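Local coordinates for secreted protein (Streptomyces lividans TK24, PDB 5LXZ) that probably acts as a copper-radical oxidase of the galactose oxidase-like AA5 family, oxidising its substrate at a mononuclear copper centre, at residues Asn27-Ala31 / Leu78-His83; Glu137-Phe142 / Ala184-Thr189; Thr354-Pro358 / Asp415-Leu419; Glu363-Gly369 / Lys382-Leu388. The protein carries 1 engineered substitution. Residue numbers count along the deposited sequence, not the author numbering.

Contact 1: residues Asn27-Ala31 / Leu78-His83; sequences NTIHA and LFCTGH. With EDO (1,2-ethanediol), chain P.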
# COMPACT_ATOMS: atom_id res chain seq x y z
N ASN A 27 -14.38 8.84 -3.69
CA ASN A 27 -13.00 8.68 -4.13
C ASN A 27 -12.39 7.48 -3.40
O ASN A 27 -11.71 7.66 -2.40
CB ASN A 27 -12.18 9.92 -3.86
CG ASN A 27 -12.69 11.15 -4.60
OD1 ASN A 27 -13.58 11.07 -5.45
ND2 ASN A 27 -12.10 12.28 -4.29
N THR A 28 -12.64 6.28 -3.90
CA THR A 28 -12.12 5.09 -3.24
C THR A 28 -10.60 5.04 -3.34
O THR A 28 -10.04 4.99 -4.44
CB THR A 28 -12.71 3.80 -3.85
OG1 THR A 28 -14.13 3.87 -3.79
CG2 THR A 28 -12.22 2.57 -3.09
N ILE A 29 -9.95 4.96 -2.20
CA ILE A 29 -8.49 4.91 -2.11
C ILE A 29 -8.00 3.59 -1.48
O ILE A 29 -6.86 3.19 -1.71
CB ILE A 29 -7.94 6.13 -1.35
CG1 ILE A 29 -8.28 7.39 -2.18
CG2 ILE A 29 -6.45 6.05 -1.09
CD1 ILE A 29 -8.08 8.67 -1.43
N HIS A 30 -8.85 2.87 -0.76
CA HIS A 30 -8.54 1.57 -0.20
C HIS A 30 -9.69 0.67 -0.53
O HIS A 30 -10.86 1.09 -0.45
CB HIS A 30 -8.51 1.67 1.33
CG HIS A 30 -7.62 2.73 1.88
ND1 HIS A 30 -6.42 2.45 2.51
CD2 HIS A 30 -7.72 4.07 1.89
CE1 HIS A 30 -5.84 3.57 2.89
NE2 HIS A 30 -6.59 4.57 2.49
N ALA A 31 -9.41 -0.60 -0.78
CA ALA A 31 -10.46 -1.57 -0.85
C ALA A 31 -10.01 -2.90 -0.29
O ALA A 31 -8.81 -3.22 -0.33
CB ALA A 31 -10.98 -1.73 -2.25
N LEU A 78 -10.27 7.90 7.39
CA LEU A 78 -9.56 6.62 7.15
C LEU A 78 -8.81 6.56 5.84
O LEU A 78 -8.23 5.55 5.50
CB LEU A 78 -10.52 5.47 7.25
CG LEU A 78 -11.19 5.38 8.60
CD1 LEU A 78 -12.09 4.16 8.60
CD2 LEU A 78 -10.21 5.41 9.76
N PHE A 79 -8.78 7.66 5.13
CA PHE A 79 -7.85 7.86 4.05
C PHE A 79 -6.46 7.81 4.71
O PHE A 79 -6.29 8.32 5.78
CB PHE A 79 -8.24 9.26 3.45
CG PHE A 79 -7.22 9.90 2.58
CD1 PHE A 79 -6.51 9.19 1.64
CD2 PHE A 79 -7.00 11.29 2.68
CE1 PHE A 79 -5.59 9.82 0.83
CE2 PHE A 79 -6.07 11.91 1.90
CZ PHE A 79 -5.37 11.18 0.96
N CYS A 80 -5.47 7.22 4.10
CA CYS A 80 -4.11 7.22 4.75
C CYS A 80 -3.94 6.19 5.86
O CYS A 80 -3.00 6.27 6.64
CB CYS A 80 -3.67 8.59 5.39
SG CYS A 80 -3.78 10.14 4.47
N THR A 81 -4.86 5.23 5.97
CA THR A 81 -4.70 4.17 6.96
C THR A 81 -3.92 3.00 6.43
O THR A 81 -3.71 2.87 5.23
CB THR A 81 -6.09 3.59 7.31
OG1 THR A 81 -6.82 3.32 6.10
CG2 THR A 81 -6.81 4.50 8.16
N GLY A 82 -3.49 2.12 7.35
CA GLY A 82 -3.00 0.81 7.02
C GLY A 82 -4.03 -0.21 7.47
O GLY A 82 -4.89 0.11 8.29
N HIS A 83 -3.96 -1.43 6.96
CA HIS A 83 -5.04 -2.37 7.21
C HIS A 83 -4.65 -3.77 6.83
O HIS A 83 -3.96 -3.97 5.81
CB HIS A 83 -6.32 -1.98 6.51
CG HIS A 83 -6.12 -1.46 5.14
ND1 HIS A 83 -5.41 -2.13 4.17
CD2 HIS A 83 -6.48 -0.28 4.60
CE1 HIS A 83 -5.41 -1.41 3.07
NE2 HIS A 83 -6.02 -0.28 3.31
C1 EDO P . -1.08 -0.96 3.96
O1 EDO P . -2.50 -0.96 4.16
C2 EDO P . -0.51 -2.22 4.49
O2 EDO P . -1.17 -2.38 5.75
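This buried contact forms part of the wall of the copper-radical site, where a type II beta turn from L78 to T81 is pinned by a histidine from a classic beta bulge. I29 and H30 form that bulge, both facing V42 on the neighbouring strand. H30 points into the turn: H30 ND1 and H83 NE2 are hydrogen-bonded at 2.9 Å, the two rings meeting rim to rim, while H30 NE2 accepts a weak hydrogen bond from C80 N at 3.3 Å. T81 OG1 lies over one face of the H30 ring and donates to L78 O (2.7 Å), bracing the turn from within. C80 itself turns away from H30 and touches Y248, a copper ligand; in galactose oxidase the equivalent cysteine and tyrosine are joined by a thioether. F79 brings its ring to about 4 Å from copper and against H461, another ligand. I29 CD1 packs against the F79 ring, 3.5 Å from F79 CD1.

Contact 2: residues Glu137-Phe142 / Ala184-Thr189; sequences ENGKTF and AYETGT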
# COMPACT_ATOMS: atom_id res chain seq x y z
N GLU A 137 22.48 16.84 3.18
CA GLU A 137 22.73 15.83 2.16
C GLU A 137 22.46 16.36 0.76
O GLU A 137 23.28 16.18 -0.15
CB GLU A 137 21.89 14.59 2.44
CG GLU A 137 22.11 13.44 1.49
CD GLU A 137 21.02 12.39 1.56
OE1 GLU A 137 19.83 12.76 1.68
OE2 GLU A 137 21.39 11.20 1.42
N ASN A 138 21.28 16.94 0.55
CA ASN A 138 20.88 17.32 -0.83
C ASN A 138 21.55 18.57 -1.38
O ASN A 138 21.54 18.78 -2.60
CB ASN A 138 19.36 17.39 -1.02
CG ASN A 138 18.68 18.43 -0.15
OD1 ASN A 138 19.14 19.58 -0.04
ND2 ASN A 138 17.59 18.03 0.48
N GLY A 139 22.10 19.42 -0.52
CA GLY A 139 22.81 20.63 -0.94
C GLY A 139 21.92 21.71 -1.46
O GLY A 139 22.45 22.69 -1.98
N LYS A 140 20.60 21.57 -1.33
CA LYS A 140 19.64 22.52 -1.91
C LYS A 140 19.16 23.51 -0.87
O LYS A 140 19.02 23.17 0.30
CB LYS A 140 18.47 21.78 -2.56
CG LYS A 140 18.97 21.06 -3.81
CD LYS A 140 17.91 20.32 -4.55
CE LYS A 140 18.55 19.60 -5.70
NZ LYS A 140 17.57 18.70 -6.31
N THR A 141 18.90 24.74 -1.31
CA THR A 141 18.52 25.83 -0.42
C THR A 141 17.06 26.26 -0.61
O THR A 141 16.56 26.33 -1.73
CB THR A 141 19.47 27.02 -0.61
OG1 THR A 141 20.80 26.60 -0.24
CG2 THR A 141 19.10 28.20 0.24
N PHE A 142 16.42 26.55 0.51
CA PHE A 142 15.04 27.04 0.58
C PHE A 142 14.99 28.18 1.52
O PHE A 142 15.74 28.22 2.50
CB PHE A 142 14.08 25.93 0.99
CG PHE A 142 14.15 24.75 0.05
CD1 PHE A 142 15.14 23.77 0.20
CD2 PHE A 142 13.31 24.66 -1.04
CE1 PHE A 142 15.24 22.75 -0.69
CE2 PHE A 142 13.41 23.61 -1.93
CZ PHE A 142 14.38 22.68 -1.77
N ALA A 184 14.49 21.40 -11.01
CA ALA A 184 15.88 21.18 -10.61
C ALA A 184 16.15 21.55 -9.14
O ALA A 184 17.13 21.09 -8.53
CB ALA A 184 16.81 21.98 -11.51
N TYR A 185 15.30 22.38 -8.58
CA TYR A 185 15.45 22.83 -7.21
C TYR A 185 14.63 22.06 -6.19
O TYR A 185 14.66 22.41 -5.01
CB TYR A 185 15.15 24.33 -7.15
CG TYR A 185 16.01 25.06 -8.13
CD1 TYR A 185 17.38 25.23 -7.90
CD2 TYR A 185 15.46 25.56 -9.31
CE1 TYR A 185 18.19 25.87 -8.82
CE2 TYR A 185 16.25 26.21 -10.24
CZ TYR A 185 17.61 26.35 -9.99
OH TYR A 185 18.37 27.02 -10.91
N GLU A 186 13.93 21.03 -6.63
CA GLU A 186 13.11 20.19 -5.75
C GLU A 186 13.95 19.19 -4.99
O GLU A 186 15.04 18.80 -5.42
CB GLU A 186 12.10 19.36 -6.54
CG GLU A 186 11.09 20.15 -7.34
CD GLU A 186 10.15 19.25 -8.13
OE1 GLU A 186 10.19 18.01 -7.95
OE2 GLU A 186 9.41 19.78 -8.96
N THR A 187 13.39 18.73 -3.87
CA THR A 187 13.90 17.55 -3.18
C THR A 187 12.84 16.49 -3.19
O THR A 187 11.64 16.78 -3.32
CB THR A 187 14.34 17.86 -1.74
OG1 THR A 187 13.19 18.06 -0.93
CG2 THR A 187 15.25 19.08 -1.69
N GLY A 188 13.26 15.24 -2.99
CA GLY A 188 12.31 14.13 -2.99
C GLY A 188 12.29 13.30 -1.73
O GLY A 188 11.47 12.41 -1.63
N THR A 189 13.16 13.58 -0.78
CA THR A 189 13.22 12.81 0.46
C THR A 189 13.51 13.76 1.61
O THR A 189 13.92 14.90 1.39
CB THR A 189 14.31 11.71 0.42
OG1 THR A 189 15.62 12.29 0.21
CG2 THR A 189 13.99 10.71 -0.68
O HOH W 1 17.49 11.95 2.29
O HOH W 2 16.49 15.42 0.15
O HOH W 3 16.26 24.56 -3.99
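Within the GlxA beta barrel domain, the turn leading into strand 141-144 packs against the loop that precedes strand 191-195. The turn is an Asx turn: N138 OD1 accepts from K140 N at 2.8 Å, and G139, with positive phi, lies between them. Direct polar contact depends on K140, whose side chain, extended beyond CB (chi2 to chi4 all t), carries its ammonium to the loop backbone. There K140 NZ donates to E186 O at 2.7 Å and more weakly to A184 O at 3.3 Å, so across these two segments the ammonium meets backbone carbonyls. Apolar contact centres on T187, whose methyl CG2 sits 3.7 Å from F142 CZ and 4.1 Å from K140 CD, with N138 ND2 a van der Waals neighbour at 3.4 Å; the T187 hydroxyl is hydrogen-bonded to L213 N. F142 CZ also comes within 3.3 Å of Y185 O. Water fills the remaining gaps. One molecule links E137 OE1 and T189 OG1, and a second accepts from N138 ND2 and donates to T189 O, both at 2.9 Å. At the other end of the interface a third water donates to T141 O and to Y185 O, each at 2.9 Å.

Contact 3: residues Thr354-Pro358 / Asp415-Leu419; sequences TVLLP and DDSVL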
# COMPACT_ATOMS: atom_id res chain seq x y z
N THR A 354 4.40 -5.01 -5.10
CA THR A 354 5.08 -6.19 -4.63
C THR A 354 4.06 -7.30 -4.53
O THR A 354 2.98 -7.06 -3.96
CB THR A 354 5.66 -6.00 -3.23
OG1 THR A 354 6.45 -4.80 -3.18
CG2 THR A 354 6.51 -7.18 -2.84
N VAL A 355 4.42 -8.48 -4.99
CA VAL A 355 3.57 -9.67 -4.90
C VAL A 355 4.38 -10.84 -4.43
O VAL A 355 5.49 -11.06 -4.95
CB VAL A 355 2.94 -10.00 -6.29
CG1 VAL A 355 2.11 -11.24 -6.24
CG2 VAL A 355 2.06 -8.86 -6.76
N LEU A 356 3.80 -11.59 -3.50
CA LEU A 356 4.29 -12.93 -3.15
C LEU A 356 3.72 -13.85 -4.22
O LEU A 356 2.50 -14.03 -4.27
CB LEU A 356 3.88 -13.31 -1.75
CG LEU A 356 4.16 -14.74 -1.31
CD1 LEU A 356 5.58 -15.17 -1.57
CD2 LEU A 356 3.84 -14.84 0.16
N LEU A 357 4.55 -14.29 -5.15
CA LEU A 357 4.07 -15.04 -6.29
C LEU A 357 3.42 -16.34 -5.89
O LEU A 357 3.78 -16.94 -4.89
CB LEU A 357 5.19 -15.34 -7.27
CG LEU A 357 5.85 -14.12 -7.90
CD1 LEU A 357 7.08 -14.57 -8.68
CD2 LEU A 357 4.89 -13.39 -8.82
N PRO A 358 2.44 -16.78 -6.70
CA PRO A 358 1.79 -18.05 -6.45
C PRO A 358 2.68 -19.20 -6.93
O PRO A 358 3.31 -19.05 -7.98
CB PRO A 358 0.50 -17.94 -7.27
CG PRO A 358 0.78 -17.00 -8.35
CD PRO A 358 1.84 -16.06 -7.84
N ASP A 415 -5.36 -19.26 -11.18
CA ASP A 415 -4.61 -20.16 -12.03
C ASP A 415 -3.09 -20.01 -11.89
O ASP A 415 -2.34 -20.57 -12.69
CB ASP A 415 -5.04 -20.00 -13.49
CG ASP A 415 -4.71 -18.65 -14.05
OD1 ASP A 415 -4.33 -17.73 -13.29
OD2 ASP A 415 -4.82 -18.47 -15.28
N ASP A 416 -2.65 -19.21 -10.91
CA ASP A 416 -1.23 -18.90 -10.65
C ASP A 416 -0.66 -17.80 -11.54
O ASP A 416 0.53 -17.44 -11.38
CB ASP A 416 -0.30 -20.09 -10.64
CG ASP A 416 -0.67 -21.12 -9.63
OD1 ASP A 416 -1.25 -20.79 -8.58
OD2 ASP A 416 -0.33 -22.32 -9.84
N SER A 417 -1.45 -17.24 -12.42
CA SER A 417 -1.06 -16.01 -13.08
C SER A 417 -1.19 -14.80 -12.15
O SER A 417 -1.86 -14.86 -11.13
CB SER A 417 -1.82 -15.81 -14.39
OG SER A 417 -3.16 -15.47 -14.22
N VAL A 418 -0.48 -13.74 -12.49
CA VAL A 418 -0.58 -12.47 -11.81
C VAL A 418 -0.98 -11.42 -12.84
O VAL A 418 -0.28 -11.20 -13.81
CB VAL A 418 0.72 -12.07 -11.12
CG1 VAL A 418 0.53 -10.74 -10.37
CG2 VAL A 418 1.15 -13.15 -10.14
N LEU A 419 -2.07 -10.75 -12.62
CA LEU A 419 -2.51 -9.65 -13.47
C LEU A 419 -1.81 -8.38 -13.09
O LEU A 419 -1.97 -7.93 -11.94
CB LEU A 419 -4.02 -9.47 -13.39
CG LEU A 419 -4.66 -8.35 -14.19
CD1 LEU A 419 -4.46 -8.54 -15.68
CD2 LEU A 419 -6.13 -8.20 -13.82
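Two bumps shape this contact, V418 and P358, one from each segment. V418 points at segment 354-358 and presses into a shallow hollow lined by V355, L357 and P358: its CG2 lies 3.8 Å from P358 CD and 4.0 Å from L357 CD2, and its CG1 lies 4.3 Å from V355 CG2. L357 leaves the backbone sideways but bends its end back to close the hollow. Beside V418 the relief is reversed: P358 pushes its ring against D416, with P358 CG 3.1 Å from D416 O and P358 CB 3.6 Å from D416 OD1; D416 O is buried with no polar partner in the model. The two segments belong to successive four-stranded blades of the beta-propeller, 354-358 running out of the first strand of one and 415-419 entering the second strand of the next, a Kelch repeat. The hollow is bounded further by I412 and Y441 of that next blade. An Asx turn shapes the approach to V418: D415 OD1 accepts from S417 N at 3.0 Å and from S417 OG at 2.7 Å, with D416 at positive phi between them. The D416 carboxylate forms salt bridges with R539 and K537.

Contact 4: residues Glu363-Gly369 / Lys382-Leu388; sequences EKYMVIG and KTRIADL
This antiparallel pairing joins the two middle strands, 364-368 and 383-387, of one four-stranded sheet. Their axes approach to 4.6 Å with N-to-C directions 161° apart, and both are extended (phi about -100 to -133°, psi about 104 to 146°). Y365 faces A386 and V367 faces R384 as hydrogen-bonded pairs, CA-CA 5.2 Å, each closed by two bonds of 2.9 Å: Y365 N to A386 O, A386 N to Y365 O, V367 N to R384 O and R384 N to V367 O. K364-D387, M366-I385 and I368-T383 are the non-hydrogen-bonded pairs, 4.4 to 4.6 Å between CA atoms. The ladder is extended by L388 N to E363 O (2.9 Å) and G369 N to K382 O (3.0 Å); E363 and G369 have positive phi. On the face of Y365 and V367, R384 (chi1 m, chi2 p) lays its guanidinium over V367 CG1 and donates NH1 to G369 O at 2.7 Å; Y365 CE1 meets L388 CD1 at 3.5 Å. On the other, M366 (chi1 and chi2 t) sets CE 3.6 Å from I385 CD1. Y365 packs on F302 and F310 of the preceding sheet and M366 on Y441 of the next, as in a beta-propeller blade.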
# COMPACT_ATOMS: atom_id res chain seq x y z
N GLU A 363 8.08 -18.85 -1.82
CA GLU A 363 8.75 -17.67 -1.23
C GLU A 363 9.48 -16.86 -2.27
O GLU A 363 10.56 -16.32 -2.00
CB GLU A 363 9.68 -18.06 -0.07
CG GLU A 363 9.00 -18.92 0.98
CD GLU A 363 9.72 -18.90 2.33
OE1 GLU A 363 9.62 -17.86 3.08
OE2 GLU A 363 10.37 -19.96 2.64
N LYS A 364 8.85 -16.73 -3.44
CA LYS A 364 9.36 -15.86 -4.48
C LYS A 364 8.55 -14.58 -4.53
O LYS A 364 7.32 -14.61 -4.65
CB LYS A 364 9.33 -16.55 -5.83
CG LYS A 364 10.30 -17.70 -5.96
CD LYS A 364 10.30 -18.26 -7.37
CE LYS A 364 11.17 -19.49 -7.50
NZ LYS A 364 11.37 -19.79 -8.95
N TYR A 365 9.25 -13.45 -4.41
CA TYR A 365 8.61 -12.12 -4.34
C TYR A 365 8.97 -11.34 -5.56
O TYR A 365 10.13 -11.37 -5.96
CB TYR A 365 9.08 -11.38 -3.10
CG TYR A 365 8.59 -11.93 -1.82
CD1 TYR A 365 9.21 -12.99 -1.20
CD2 TYR A 365 7.45 -11.42 -1.24
CE1 TYR A 365 8.73 -13.50 -0.00
CE2 TYR A 365 6.95 -11.96 -0.07
CZ TYR A 365 7.59 -12.97 0.54
OH TYR A 365 7.11 -13.50 1.74
N MET A 366 8.01 -10.66 -6.15
CA MET A 366 8.24 -9.83 -7.33
C MET A 366 7.90 -8.39 -7.03
O MET A 366 6.84 -8.09 -6.49
CB MET A 366 7.43 -10.34 -8.49
CG MET A 366 7.60 -9.48 -9.73
SD MET A 366 6.44 -9.87 -11.06
CE MET A 366 7.40 -11.15 -11.71
N VAL A 367 8.84 -7.49 -7.34
CA VAL A 367 8.69 -6.06 -7.27
C VAL A 367 8.54 -5.52 -8.70
O VAL A 367 9.30 -5.93 -9.58
CB VAL A 367 9.87 -5.43 -6.54
CG1 VAL A 367 9.80 -3.94 -6.62
CG2 VAL A 367 9.95 -5.88 -5.09
N ILE A 368 7.53 -4.71 -8.91
CA ILE A 368 7.09 -4.34 -10.23
C ILE A 368 7.06 -2.83 -10.37
O ILE A 368 6.37 -2.14 -9.62
CB ILE A 368 5.64 -4.86 -10.50
CG1 ILE A 368 5.52 -6.33 -10.20
CG2 ILE A 368 5.20 -4.56 -11.92
CD1 ILE A 368 4.11 -6.83 -10.04
N GLY A 369 7.77 -2.30 -11.35
CA GLY A 369 7.71 -0.91 -11.69
C GLY A 369 8.27 -0.02 -10.57
O GLY A 369 9.19 -0.44 -9.86
N LYS A 382 11.01 -2.47 -14.99
CA LYS A 382 11.47 -3.77 -14.58
C LYS A 382 10.58 -4.47 -13.59
O LYS A 382 9.89 -3.83 -12.75
CB LYS A 382 12.90 -3.69 -14.03
CG LYS A 382 13.85 -3.33 -15.17
CD LYS A 382 15.30 -3.33 -14.77
CE LYS A 382 16.17 -3.30 -16.04
NZ LYS A 382 17.54 -3.73 -15.71
N THR A 383 10.65 -5.79 -13.66
CA THR A 383 10.29 -6.65 -12.56
C THR A 383 11.54 -7.22 -11.96
O THR A 383 12.52 -7.49 -12.66
CB THR A 383 9.30 -7.78 -12.91
OG1 THR A 383 9.88 -8.69 -13.81
CG2 THR A 383 8.05 -7.19 -13.48
N ARG A 384 11.52 -7.42 -10.65
CA ARG A 384 12.67 -7.96 -9.93
C ARG A 384 12.15 -9.05 -9.02
O ARG A 384 11.22 -8.79 -8.28
CB ARG A 384 13.42 -6.89 -9.17
CG ARG A 384 13.78 -5.64 -9.98
CD ARG A 384 12.62 -4.67 -10.17
NE ARG A 384 12.97 -3.29 -9.88
CZ ARG A 384 12.08 -2.33 -9.78
NH1 ARG A 384 10.81 -2.57 -10.08
NH2 ARG A 384 12.43 -1.11 -9.35
N ILE A 385 12.77 -10.22 -9.04
CA ILE A 385 12.24 -11.38 -8.34
C ILE A 385 13.29 -11.88 -7.37
O ILE A 385 14.44 -12.08 -7.78
CB ILE A 385 11.88 -12.49 -9.32
CG1 ILE A 385 10.83 -12.01 -10.31
CG2 ILE A 385 11.40 -13.69 -8.54
CD1 ILE A 385 10.53 -12.95 -11.45
N ALA A 386 12.91 -12.05 -6.10
CA ALA A 386 13.79 -12.60 -5.09
C ALA A 386 13.22 -13.91 -4.62
O ALA A 386 12.06 -13.98 -4.27
CB ALA A 386 13.97 -11.68 -3.93
N ASP A 387 14.05 -14.94 -4.58
CA ASP A 387 13.71 -16.26 -4.07
C ASP A 387 14.24 -16.43 -2.65
O ASP A 387 15.47 -16.62 -2.45
CB ASP A 387 14.28 -17.35 -4.97
CG ASP A 387 13.90 -18.76 -4.51
OD1 ASP A 387 13.50 -18.97 -3.38
OD2 ASP A 387 14.03 -19.65 -5.40
N LEU A 388 13.39 -16.33 -1.66
CA LEU A 388 13.85 -16.34 -0.30
C LEU A 388 14.11 -17.72 0.27
O LEU A 388 14.49 -17.82 1.45
CB LEU A 388 12.90 -15.57 0.57
CG LEU A 388 12.62 -14.15 0.21
CD1 LEU A 388 11.97 -13.43 1.35
CD2 LEU A 388 13.84 -13.40 -0.29

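Overall arrangement
Contacts 3 and 4 meet in one propeller blade: strand 353-356 lies beside strand 364-368, with V355 O 2.8 Å from M366 N, and contact 4 is nested within the chain loop that contact 3 closes. Contact 4 binds strands within that blade through a backbone ladder, whereas contact 3 joins the blade to its successor by apolar side chains. Contact 1 is also buried, but it is joined by a histidine-histidine hydrogen bond and a weaker one to the turn backbone, and lies beside copper, its centre 23 Å from that of contact 3. Contact 2 is the most peripheral, 26 Å from the chain centre; it is partly exposed, and a lysine and bridging waters link loops of a separate barrel domain.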